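PDB 6W1G: 2-oxoadipate dioxygenase/decarboxylase from Pseudomonas putida, which catalyses the iron(II)- and oxygen-dependent decarboxylation and hydroxylation of 2-oxoadipate to (R)-2-hydroxyglutarate in D-lysine catabolism. Local coordinates for residues 12-23 with 180-191; 106-114 with 126-134. All coordinates share one frame; numbering follows the deposited sequence.

Contact 1: residues 12-23 with 180-191; sequences IRAQFSAAMSLM and ETFVQEALHTFR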
loop_
_atom_site.group_PDB
_atom_site.type_symbol
_atom_site.label_atom_id
_atom_site.label_comp_id
_atom_site.label_asym_id
_atom_site.label_seq_id
_atom_site.Cartn_x
_atom_site.Cartn_y
_atom_site.Cartn_z
ATOM N N ILE A 12 8.469 -4.754 -15.563
ATOM C CA ILE A 12 7.219 -5.504 -15.654
ATOM C C ILE A 12 6.210 -4.974 -14.629
ATOM O O ILE A 12 5.025 -4.800 -14.947
ATOM C CB ILE A 12 7.438 -7.013 -15.448
ATOM C CG1 ILE A 12 8.529 -7.538 -16.395
ATOM C CG2 ILE A 12 6.166 -7.782 -15.715
ATOM C CD1 ILE A 12 8.800 -9.050 -16.253
ATOM N N ARG A 13 6.665 -4.707 -13.392
ATOM C CA ARG A 13 5.781 -4.159 -12.374
ATOM C C ARG A 13 5.192 -2.827 -12.815
ATOM O O ARG A 13 3.990 -2.585 -12.662
ATOM C CB ARG A 13 6.552 -3.998 -11.068
ATOM C CG ARG A 13 5.692 -3.553 -9.925
ATOM C CD ARG A 13 6.387 -3.586 -8.578
ATOM N NE ARG A 13 7.518 -2.703 -8.508
ATOM C CZ ARG A 13 8.805 -3.012 -8.629
ATOM N NH1 ARG A 13 9.216 -4.240 -8.854
ATOM N NH2 ARG A 13 9.706 -2.049 -8.537
ATOM N N ALA A 14 6.021 -1.933 -13.381
ATOM C CA ALA A 14 5.478 -0.639 -13.822
ATOM C C ALA A 14 4.439 -0.828 -14.898
ATOM O O ALA A 14 3.389 -0.161 -14.905
ATOM C CB ALA A 14 6.618 0.249 -14.316
ATOM N N GLN A 15 4.709 -1.732 -15.844
ATOM C CA GLN A 15 3.756 -2.003 -16.916
ATOM C C GLN A 15 2.458 -2.607 -16.387
ATOM O O GLN A 15 1.350 -2.263 -16.847
ATOM C CB GLN A 15 4.398 -2.932 -17.932
ATOM C CG GLN A 15 5.425 -2.244 -18.799
ATOM C CD GLN A 15 6.198 -3.193 -19.664
ATOM O OE1 GLN A 15 6.078 -4.407 -19.537
ATOM N NE2 GLN A 15 7.016 -2.644 -20.538
ATOM N N PHE A 16 2.570 -3.507 -15.418
ATOM C CA PHE A 16 1.395 -4.122 -14.825
ATOM C C PHE A 16 0.557 -3.099 -14.081
ATOM O O PHE A 16 -0.674 -3.067 -14.226
ATOM C CB PHE A 16 1.826 -5.257 -13.885
ATOM C CG PHE A 16 0.694 -5.964 -13.205
ATOM C CD1 PHE A 16 -0.058 -6.916 -13.870
ATOM C CD2 PHE A 16 0.367 -5.683 -11.905
ATOM C CE1 PHE A 16 -1.121 -7.571 -13.239
ATOM C CE2 PHE A 16 -0.691 -6.326 -11.293
ATOM C CZ PHE A 16 -1.438 -7.262 -11.962
ATOM N N SER A 17 1.200 -2.235 -13.285
ATOM C CA SER A 17 0.469 -1.199 -12.566
ATOM C C SER A 17 -0.286 -0.322 -13.557
ATOM O O SER A 17 -1.454 0.043 -13.357
ATOM C CB SER A 17 1.439 -0.381 -11.761
ATOM O OG SER A 17 0.758 0.662 -11.100
ATOM N N ALA A 18 0.388 0.092 -14.638
ATOM C CA ALA A 18 -0.267 0.949 -15.623
ATOM C C ALA A 18 -1.429 0.254 -16.311
ATOM O O ALA A 18 -2.496 0.862 -16.536
ATOM C CB ALA A 18 0.742 1.412 -16.680
ATOM N N ALA A 19 -1.256 -1.035 -16.643
ATOM C CA ALA A 19 -2.346 -1.783 -17.284
ATOM C C ALA A 19 -3.509 -1.979 -16.323
ATOM O O ALA A 19 -4.678 -1.924 -16.740
ATOM C CB ALA A 19 -1.828 -3.123 -17.810
ATOM N N MET A 20 -3.223 -2.241 -15.053
ATOM C CA MET A 20 -4.282 -2.362 -14.054
ATOM C C MET A 20 -5.056 -1.060 -13.943
ATOM O O MET A 20 -6.283 -1.070 -13.835
ATOM C CB MET A 20 -3.702 -2.764 -12.691
ATOM C CG MET A 20 -3.217 -4.218 -12.550
ATOM S SD MET A 20 -4.506 -5.413 -12.169
ATOM C CE MET A 20 -4.696 -5.212 -10.409
ATOM N N SER A 21 -4.353 0.063 -13.935
ATOM C CA SER A 21 -5.017 1.354 -13.818
ATOM C C SER A 21 -5.935 1.614 -14.998
ATOM O O SER A 21 -7.066 2.070 -14.837
ATOM C CB SER A 21 -3.959 2.445 -13.669
ATOM O OG SER A 21 -4.576 3.698 -13.412
ATOM N N LEU A 22 -5.467 1.335 -16.204
ATOM C CA LEU A 22 -6.328 1.536 -17.362
ATOM C C LEU A 22 -7.546 0.616 -17.317
ATOM O O LEU A 22 -8.658 1.025 -17.665
ATOM C CB LEU A 22 -5.517 1.303 -18.632
ATOM C CG LEU A 22 -4.542 2.473 -18.818
ATOM C CD1 LEU A 22 -3.920 2.299 -20.180
ATOM C CD2 LEU A 22 -5.078 3.905 -18.676
ATOM N N MET A 23 -7.356 -0.642 -16.928
ATOM C CA MET A 23 -8.477 -1.572 -16.859
ATOM C C MET A 23 -9.495 -1.110 -15.827
ATOM O O MET A 23 -10.711 -1.086 -16.092
ATOM C CB MET A 23 -7.969 -2.969 -16.483
ATOM C CG MET A 23 -9.076 -3.973 -16.243
ATOM S SD MET A 23 -8.519 -5.640 -15.878
ATOM C CE MET A 23 -8.063 -5.437 -14.159
ATOM N N GLU A 180 5.184 -8.861 -21.837
ATOM C CA GLU A 180 3.915 -8.271 -22.255
ATOM C C GLU A 180 2.776 -9.292 -22.205
ATOM O O GLU A 180 1.679 -8.995 -21.713
ATOM C CB GLU A 180 4.003 -7.626 -23.626
ATOM C CG GLU A 180 2.704 -6.833 -23.922
ATOM C CD GLU A 180 2.204 -6.024 -22.700
ATOM O OE1 GLU A 180 2.972 -5.166 -22.219
ATOM O OE2 GLU A 180 1.075 -6.261 -22.206
ATOM N N THR A 181 3.028 -10.524 -22.671
ATOM C CA THR A 181 2.012 -11.557 -22.580
ATOM C C THR A 181 1.678 -11.839 -21.125
ATOM O O THR A 181 0.505 -11.986 -20.754
ATOM C CB THR A 181 2.481 -12.824 -23.290
ATOM O OG1 THR A 181 2.800 -12.505 -24.648
ATOM C CG2 THR A 181 1.423 -13.928 -23.230
ATOM N N PHE A 182 2.704 -11.926 -20.290
ATOM C CA PHE A 182 2.501 -12.141 -18.858
ATOM C C PHE A 182 1.581 -11.079 -18.243
ATOM O O PHE A 182 0.684 -11.402 -17.457
ATOM C CB PHE A 182 3.856 -12.204 -18.119
ATOM C CG PHE A 182 3.710 -12.215 -16.633
ATOM C CD1 PHE A 182 3.384 -13.367 -15.939
ATOM C CD2 PHE A 182 3.797 -11.019 -15.939
ATOM C CE1 PHE A 182 3.205 -13.279 -14.550
ATOM C CE2 PHE A 182 3.641 -10.968 -14.588
ATOM C CZ PHE A 182 3.336 -12.084 -13.908
ATOM N N VAL A 183 1.841 -9.792 -18.550
ATOM C CA VAL A 183 1.028 -8.739 -17.962
ATOM C C VAL A 183 -0.418 -8.919 -18.364
ATOM O O VAL A 183 -1.318 -8.821 -17.531
ATOM C CB VAL A 183 1.598 -7.365 -18.363
ATOM C CG1 VAL A 183 0.584 -6.274 -18.078
ATOM C CG2 VAL A 183 2.907 -7.118 -17.603
ATOM N N GLN A 184 -0.651 -9.218 -19.637
ATOM C CA GLN A 184 -2.030 -9.353 -20.077
ATOM C C GLN A 184 -2.707 -10.559 -19.445
ATOM O O GLN A 184 -3.902 -10.504 -19.092
ATOM C CB GLN A 184 -2.065 -9.412 -21.584
ATOM C CG GLN A 184 -1.763 -8.022 -22.227
ATOM C CD GLN A 184 -2.562 -6.778 -21.681
ATOM O OE1 GLN A 184 -3.799 -6.804 -21.525
ATOM N NE2 GLN A 184 -1.833 -5.696 -21.384
ATOM N N GLU A 185 -1.982 -11.672 -19.336
ATOM C CA GLU A 185 -2.574 -12.858 -18.749
ATOM C C GLU A 185 -2.818 -12.691 -17.275
ATOM O O GLU A 185 -3.840 -13.136 -16.749
ATOM C CB GLU A 185 -1.695 -14.066 -19.047
ATOM C CG GLU A 185 -1.653 -14.455 -20.486
ATOM C CD GLU A 185 -2.978 -15.012 -21.033
ATOM O OE1 GLU A 185 -3.813 -15.513 -20.253
ATOM O OE2 GLU A 185 -3.154 -14.975 -22.273
ATOM N N ALA A 186 -1.866 -12.090 -16.580
ATOM C CA ALA A 186 -2.042 -11.830 -15.152
ATOM C C ALA A 186 -3.229 -10.923 -14.892
ATOM O O ALA A 186 -3.953 -11.102 -13.915
ATOM C CB ALA A 186 -0.792 -11.176 -14.590
ATOM N N LEU A 187 -3.429 -9.927 -15.755
ATOM C CA LEU A 187 -4.506 -8.980 -15.540
ATOM C C LEU A 187 -5.861 -9.662 -15.532
ATOM O O LEU A 187 -6.768 -9.219 -14.822
ATOM C CB LEU A 187 -4.441 -7.950 -16.657
ATOM C CG LEU A 187 -5.153 -6.618 -16.486
ATOM C CD1 LEU A 187 -4.569 -5.881 -15.344
ATOM C CD2 LEU A 187 -5.017 -5.833 -17.781
ATOM N N HIS A 188 -6.010 -10.753 -16.295
ATOM C CA HIS A 188 -7.289 -11.423 -16.317
ATOM C C HIS A 188 -7.731 -11.875 -14.933
ATOM O O HIS A 188 -8.937 -11.920 -14.639
ATOM C CB HIS A 188 -7.213 -12.631 -17.246
ATOM C CG HIS A 188 -7.102 -12.306 -18.694
ATOM N ND1 HIS A 188 -7.857 -11.324 -19.309
ATOM C CD2 HIS A 188 -6.364 -12.882 -19.669
ATOM C CE1 HIS A 188 -7.567 -11.300 -20.601
ATOM N NE2 HIS A 188 -6.668 -12.241 -20.846
ATOM N N THR A 189 -6.770 -12.182 -14.049
ATOM C CA THR A 189 -7.101 -12.652 -12.712
ATOM C C THR A 189 -7.925 -11.639 -11.958
ATOM O O THR A 189 -8.716 -12.024 -11.094
ATOM C CB THR A 189 -5.823 -12.993 -11.966
ATOM O OG1 THR A 189 -5.172 -14.036 -12.669
ATOM C CG2 THR A 189 -6.064 -13.523 -10.603
ATOM N N PHE A 190 -7.738 -10.348 -12.265
ATOM C CA PHE A 190 -8.244 -9.247 -11.452
ATOM C C PHE A 190 -9.380 -8.478 -12.097
ATOM O O PHE A 190 -9.864 -7.491 -11.524
ATOM C CB PHE A 190 -7.082 -8.309 -11.136
ATOM C CG PHE A 190 -5.899 -9.048 -10.556
ATOM C CD1 PHE A 190 -5.995 -9.668 -9.319
ATOM C CD2 PHE A 190 -4.758 -9.237 -11.293
ATOM C CE1 PHE A 190 -4.971 -10.381 -8.812
ATOM C CE2 PHE A 190 -3.691 -9.962 -10.766
ATOM C CZ PHE A 190 -3.805 -10.538 -9.521
ATOM N N ARG A 191 -9.873 -8.942 -13.227
ATOM C CA ARG A 191 -10.964 -8.261 -13.893
ATOM C C ARG A 191 -12.287 -8.501 -13.175
ATOM O O ARG A 191 -12.514 -9.567 -12.589
ATOM C CB ARG A 191 -11.098 -8.811 -15.299
ATOM C CG ARG A 191 -10.089 -8.348 -16.242
ATOM C CD ARG A 191 -10.390 -8.836 -17.663
ATOM N NE ARG A 191 -9.223 -8.562 -18.483
ATOM C CZ ARG A 191 -8.982 -7.393 -19.049
ATOM N NH1 ARG A 191 -9.843 -6.407 -18.895
ATOM N NH2 ARG A 191 -7.889 -7.211 -19.765
#
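Q184 NE2 donates to E180 OE2 at 3.1 Å, the partner lying in the amide plane and met nearly along its C-O axis; this one-turn bond holds the Q184 amide beside A19 and the E180 carboxylate beside Q15. No hydrogen bond crosses between 12-23 and 180-191, and the interface is mostly apolar. V183 is a knob among I12, Q15, F16 and A19; the V183 and I12 side chains slide past each other in opposite directions, CG2 to CG2 3.8 Å. One turn on, L187 sits among F16, A19, M20 and M23. F16 turns its ring across the gap by a chi1 of 180°, which places CG opposite the backbone N: CE1 meets A186 CB at 3.9 Å and CZ meets F190 CE2 at 3.7 Å, F190 lying at the F16 edge. F190 continues onto I84 and I73. R191 NE bonds to H188 ND1 (3.2 Å), and its chain packs beside M23. A serine in place of R191 would probably leave H188 ND1 without this donor and M23 without that cover. The segments' axes approach to 9.8 Å at -43°, and the two successive knobs make this knobs-into-holes packing of helix 9-27 on helix 176-188.

Contact 2: residues 106-114 with 126-134; sequences VPVHSTAFR and FRVFTSLLR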
loop_
_atom_site.group_PDB
_atom_site.type_symbol
_atom_site.label_atom_id
_atom_site.label_comp_id
_atom_site.label_asym_id
_atom_site.label_seq_id
_atom_site.Cartn_x
_atom_site.Cartn_y
_atom_site.Cartn_z
ATOM N N VAL A 106 -13.299 -9.136 11.302
ATOM C CA VAL A 106 -13.291 -9.364 9.857
ATOM C C VAL A 106 -12.497 -10.631 9.557
ATOM O O VAL A 106 -11.328 -10.740 9.964
ATOM C CB VAL A 106 -12.682 -8.172 9.102
ATOM C CG1 VAL A 106 -12.824 -8.365 7.594
ATOM C CG2 VAL A 106 -13.319 -6.861 9.554
ATOM N N PRO A 107 -13.068 -11.607 8.845
ATOM C CA PRO A 107 -12.421 -12.930 8.718
ATOM C C PRO A 107 -11.347 -12.992 7.627
ATOM O O PRO A 107 -11.388 -13.839 6.730
ATOM C CB PRO A 107 -13.619 -13.841 8.416
ATOM C CG PRO A 107 -14.530 -12.971 7.620
ATOM C CD PRO A 107 -14.435 -11.613 8.290
ATOM N N VAL A 108 -10.350 -12.105 7.725
ATOM C CA VAL A 108 -9.225 -12.097 6.807
ATOM C C VAL A 108 -7.921 -11.836 7.564
ATOM O O VAL A 108 -7.903 -11.247 8.648
ATOM C CB VAL A 108 -9.333 -11.053 5.658
ATOM C CG1 VAL A 108 -10.548 -11.286 4.748
ATOM C CG2 VAL A 108 -9.336 -9.633 6.214
ATOM N N HIS A 109 -6.811 -12.246 6.936
ATOM C CA HIS A 109 -5.480 -11.760 7.305
ATOM C C HIS A 109 -4.702 -11.555 6.013
ATOM O O HIS A 109 -5.025 -12.175 4.990
ATOM C CB HIS A 109 -4.766 -12.616 8.355
ATOM C CG HIS A 109 -4.689 -14.072 8.093
ATOM N ND1 HIS A 109 -3.971 -14.876 8.945
ATOM C CD2 HIS A 109 -5.231 -14.882 7.158
ATOM C CE1 HIS A 109 -4.108 -16.137 8.563
ATOM N NE2 HIS A 109 -4.864 -16.170 7.486
ATOM N N SER A 110 -3.687 -10.682 6.066
ATOM C CA SER A 110 -3.180 -10.094 4.838
ATOM C C SER A 110 -1.698 -9.777 4.918
ATOM O O SER A 110 -1.092 -9.660 5.990
ATOM C CB SER A 110 -3.908 -8.764 4.566
ATOM O OG SER A 110 -5.287 -8.915 4.750
ATOM N N THR A 111 -1.126 -9.599 3.718
ATOM C CA THR A 111 0.219 -9.062 3.536
ATOM C C THR A 111 0.162 -8.092 2.376
ATOM O O THR A 111 -0.852 -8.003 1.695
ATOM C CB THR A 111 1.234 -10.180 3.263
ATOM O OG1 THR A 111 2.571 -9.662 3.316
ATOM C CG2 THR A 111 1.051 -10.825 1.935
ATOM N N ALA A 112 1.243 -7.361 2.132
ATOM C CA ALA A 112 1.321 -6.553 0.923
ATOM C C ALA A 112 2.526 -6.997 0.095
ATOM O O ALA A 112 3.636 -7.085 0.607
ATOM C CB ALA A 112 1.429 -5.073 1.206
ATOM N N PHE A 113 2.303 -7.219 -1.182
ATOM C CA PHE A 113 3.380 -7.549 -2.100
ATOM C C PHE A 113 3.929 -6.244 -2.675
ATOM O O PHE A 113 3.154 -5.430 -3.202
ATOM C CB PHE A 113 2.890 -8.490 -3.208
ATOM C CG PHE A 113 2.508 -9.839 -2.681
ATOM C CD1 PHE A 113 1.193 -10.132 -2.333
ATOM C CD2 PHE A 113 3.451 -10.846 -2.575
ATOM C CE1 PHE A 113 0.856 -11.403 -1.878
ATOM C CE2 PHE A 113 3.107 -12.088 -2.127
ATOM C CZ PHE A 113 1.796 -12.363 -1.775
ATOM N N ARG A 114 5.245 -6.060 -2.595
ATOM C CA ARG A 114 5.880 -4.845 -3.051
ATOM C C ARG A 114 7.358 -5.108 -3.268
ATOM O O ARG A 114 7.919 -6.075 -2.743
ATOM C CB ARG A 114 5.688 -3.655 -2.093
ATOM C CG ARG A 114 6.282 -3.865 -0.708
ATOM C CD ARG A 114 6.218 -2.564 0.049
ATOM N NE ARG A 114 6.816 -2.548 1.373
ATOM C CZ ARG A 114 8.077 -2.172 1.635
ATOM N NH1 ARG A 114 8.949 -1.964 0.675
ATOM N NH2 ARG A 114 8.441 -1.964 2.896
ATOM N N PHE A 126 4.517 0.232 -6.954
ATOM C CA PHE A 126 3.242 -0.490 -6.909
ATOM C C PHE A 126 3.251 -1.550 -5.833
ATOM O O PHE A 126 4.206 -2.329 -5.720
ATOM C CB PHE A 126 2.976 -1.116 -8.273
ATOM C CG PHE A 126 1.657 -1.760 -8.417
ATOM C CD1 PHE A 126 0.492 -1.022 -8.282
ATOM C CD2 PHE A 126 1.559 -3.104 -8.735
ATOM C CE1 PHE A 126 -0.756 -1.622 -8.456
ATOM C CE2 PHE A 126 0.334 -3.697 -8.938
ATOM C CZ PHE A 126 -0.828 -2.951 -8.793
ATOM N N ARG A 127 2.154 -1.632 -5.101
ATOM C CA ARG A 127 1.957 -2.672 -4.083
ATOM C C ARG A 127 0.574 -3.263 -4.265
ATOM O O ARG A 127 -0.325 -2.576 -4.731
ATOM C CB ARG A 127 1.981 -2.215 -2.608
ATOM C CG ARG A 127 2.934 -1.170 -2.216
ATOM C CD ARG A 127 2.240 0.171 -2.133
ATOM N NE ARG A 127 3.186 1.147 -1.759
ATOM C CZ ARG A 127 3.187 2.417 -2.193
ATOM N NH1 ARG A 127 4.113 3.255 -1.842
ATOM N NH2 ARG A 127 2.217 2.853 -3.002
ATOM N N VAL A 128 0.425 -4.536 -3.873
ATOM C CA VAL A 128 -0.877 -5.167 -3.853
ATOM C C VAL A 128 -1.121 -5.731 -2.464
ATOM O O VAL A 128 -0.474 -6.717 -2.059
ATOM C CB VAL A 128 -1.103 -6.212 -4.927
ATOM C CG1 VAL A 128 -2.519 -6.815 -4.763
ATOM C CG2 VAL A 128 -0.941 -5.602 -6.296
ATOM N N PHE A 129 -2.035 -5.096 -1.725
ATOM C CA PHE A 129 -2.481 -5.571 -0.420
ATOM C C PHE A 129 -3.391 -6.765 -0.657
ATOM O O PHE A 129 -4.385 -6.645 -1.382
ATOM C CB PHE A 129 -3.247 -4.456 0.279
ATOM C CG PHE A 129 -3.573 -4.733 1.715
ATOM C CD1 PHE A 129 -4.764 -5.329 2.092
ATOM C CD2 PHE A 129 -2.660 -4.430 2.705
ATOM C CE1 PHE A 129 -5.031 -5.563 3.423
ATOM C CE2 PHE A 129 -2.946 -4.673 4.042
ATOM C CZ PHE A 129 -4.117 -5.237 4.388
ATOM N N THR A 130 -2.999 -7.928 -0.151
ATOM C CA THR A 130 -3.606 -9.203 -0.490
ATOM C C THR A 130 -4.119 -9.862 0.778
ATOM O O THR A 130 -3.342 -10.212 1.676
ATOM C CB THR A 130 -2.594 -10.085 -1.180
ATOM O OG1 THR A 130 -2.106 -9.423 -2.344
ATOM C CG2 THR A 130 -3.192 -11.421 -1.602
ATOM N N SER A 131 -5.439 -10.071 0.836
ATOM C CA SER A 131 -6.063 -10.711 1.991
ATOM C C SER A 131 -6.437 -12.138 1.663
ATOM O O SER A 131 -6.872 -12.429 0.547
ATOM C CB SER A 131 -7.316 -9.939 2.389
ATOM O OG SER A 131 -7.051 -8.593 2.720
ATOM N N LEU A 132 -6.271 -13.000 2.654
ATOM C CA LEU A 132 -6.737 -14.366 2.570
ATOM C C LEU A 132 -7.918 -14.538 3.521
ATOM O O LEU A 132 -7.809 -14.276 4.723
ATOM C CB LEU A 132 -5.596 -15.303 2.957
ATOM C CG LEU A 132 -6.013 -16.749 3.105
ATOM C CD1 LEU A 132 -6.555 -17.394 1.834
ATOM C CD2 LEU A 132 -4.827 -17.575 3.618
ATOM N N LEU A 133 -9.054 -14.950 2.956
ATOM C CA LEU A 133 -10.246 -15.247 3.728
ATOM C C LEU A 133 -9.992 -16.442 4.641
ATOM O O LEU A 133 -9.386 -17.435 4.232
ATOM C CB LEU A 133 -11.371 -15.580 2.751
ATOM C CG LEU A 133 -12.771 -15.799 3.322
ATOM C CD1 LEU A 133 -13.363 -14.492 3.782
ATOM C CD2 LEU A 133 -13.651 -16.465 2.249
ATOM N N ARG A 134 -10.472 -16.349 5.885
ATOM C CA ARG A 134 -10.385 -17.440 6.851
ATOM C C ARG A 134 -11.768 -18.059 6.990
ATOM O O ARG A 134 -12.726 -17.371 7.368
ATOM C CB ARG A 134 -9.870 -16.942 8.200
ATOM C CG ARG A 134 -8.529 -16.223 8.078
ATOM C CD ARG A 134 -7.771 -16.186 9.405
ATOM N NE ARG A 134 -7.300 -17.514 9.796
ATOM C CZ ARG A 134 -6.691 -17.778 10.941
ATOM N NH1 ARG A 134 -6.496 -16.798 11.804
ATOM N NH2 ARG A 134 -6.270 -19.012 11.233
#
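R134 runs from its CB, 3.8 Å from P107 O, onto the ring of H109. Its CG nears H109 CD2, and CD stands over the ring face, 3.6 Å from the centroid, a CH-pi contact 16° off the normal. A bend at chi3 (69°) then lays NE and CZ over NE2 and CE1 of H109, guanidinium and ring stacked with planes 11° apart; at the tip NH1 bonds to N425. H109 ND1 is held by Y98, which should help fix the ring's rotation. At the backbone of the same arginine, R134 N bonds to P107 O (2.8 Å), P107 itself being the central residue of an inverse gamma turn. The antiparallel ladder continues from V108/L133 to F113/V128. On the face with V108 and A112, S110 OG and S131 OG share a 2.7 Å hydrogen bond, and F129 CZ touches S110 CB at 3.5 Å. On the opposite face T130 OG1 lies at the F113 ring edge, 3.4 Å from CD1, and also donates to V128 O. F113 N reaches that oxygen from the other side of its carbonyl plane, giving it two donors; helix 78-90 covers F113, V128 and T130. The F129 side chain lies about 6 Å from the nickel ion, and the side chains of S131 and R74 are about 4 Å apart. These strands are the last two of a beta-alpha-beta-beta-beta module, ordered 2-3-4-1, characteristic of the glyoxalase (vicinal oxygen chelate) fold.

How the contacts relate
Contact 2 is nested along the chain within the long loop that contact 1 closes: helix 9-27 comes first, then strands 108-114 and 127-133, and finally helix 176-188. The centres lie 19 Å apart, yet the two meet at F126, whose CD1 is 3.3 Å from S17 OG and whose CE2 is 3.6 Å from F16 CD2. Helix 78-90 joins them further, touching F182 and F190 from contact 1 and F113, V128 and T130 from contact 2. The helix pair packs against the mixed sheet through strand 69-75 and helix 78-90, with the M20 side chain about 12 Å from the nickel ion, whereas contact 2 forms part of the sheet beside the metal and substrate site.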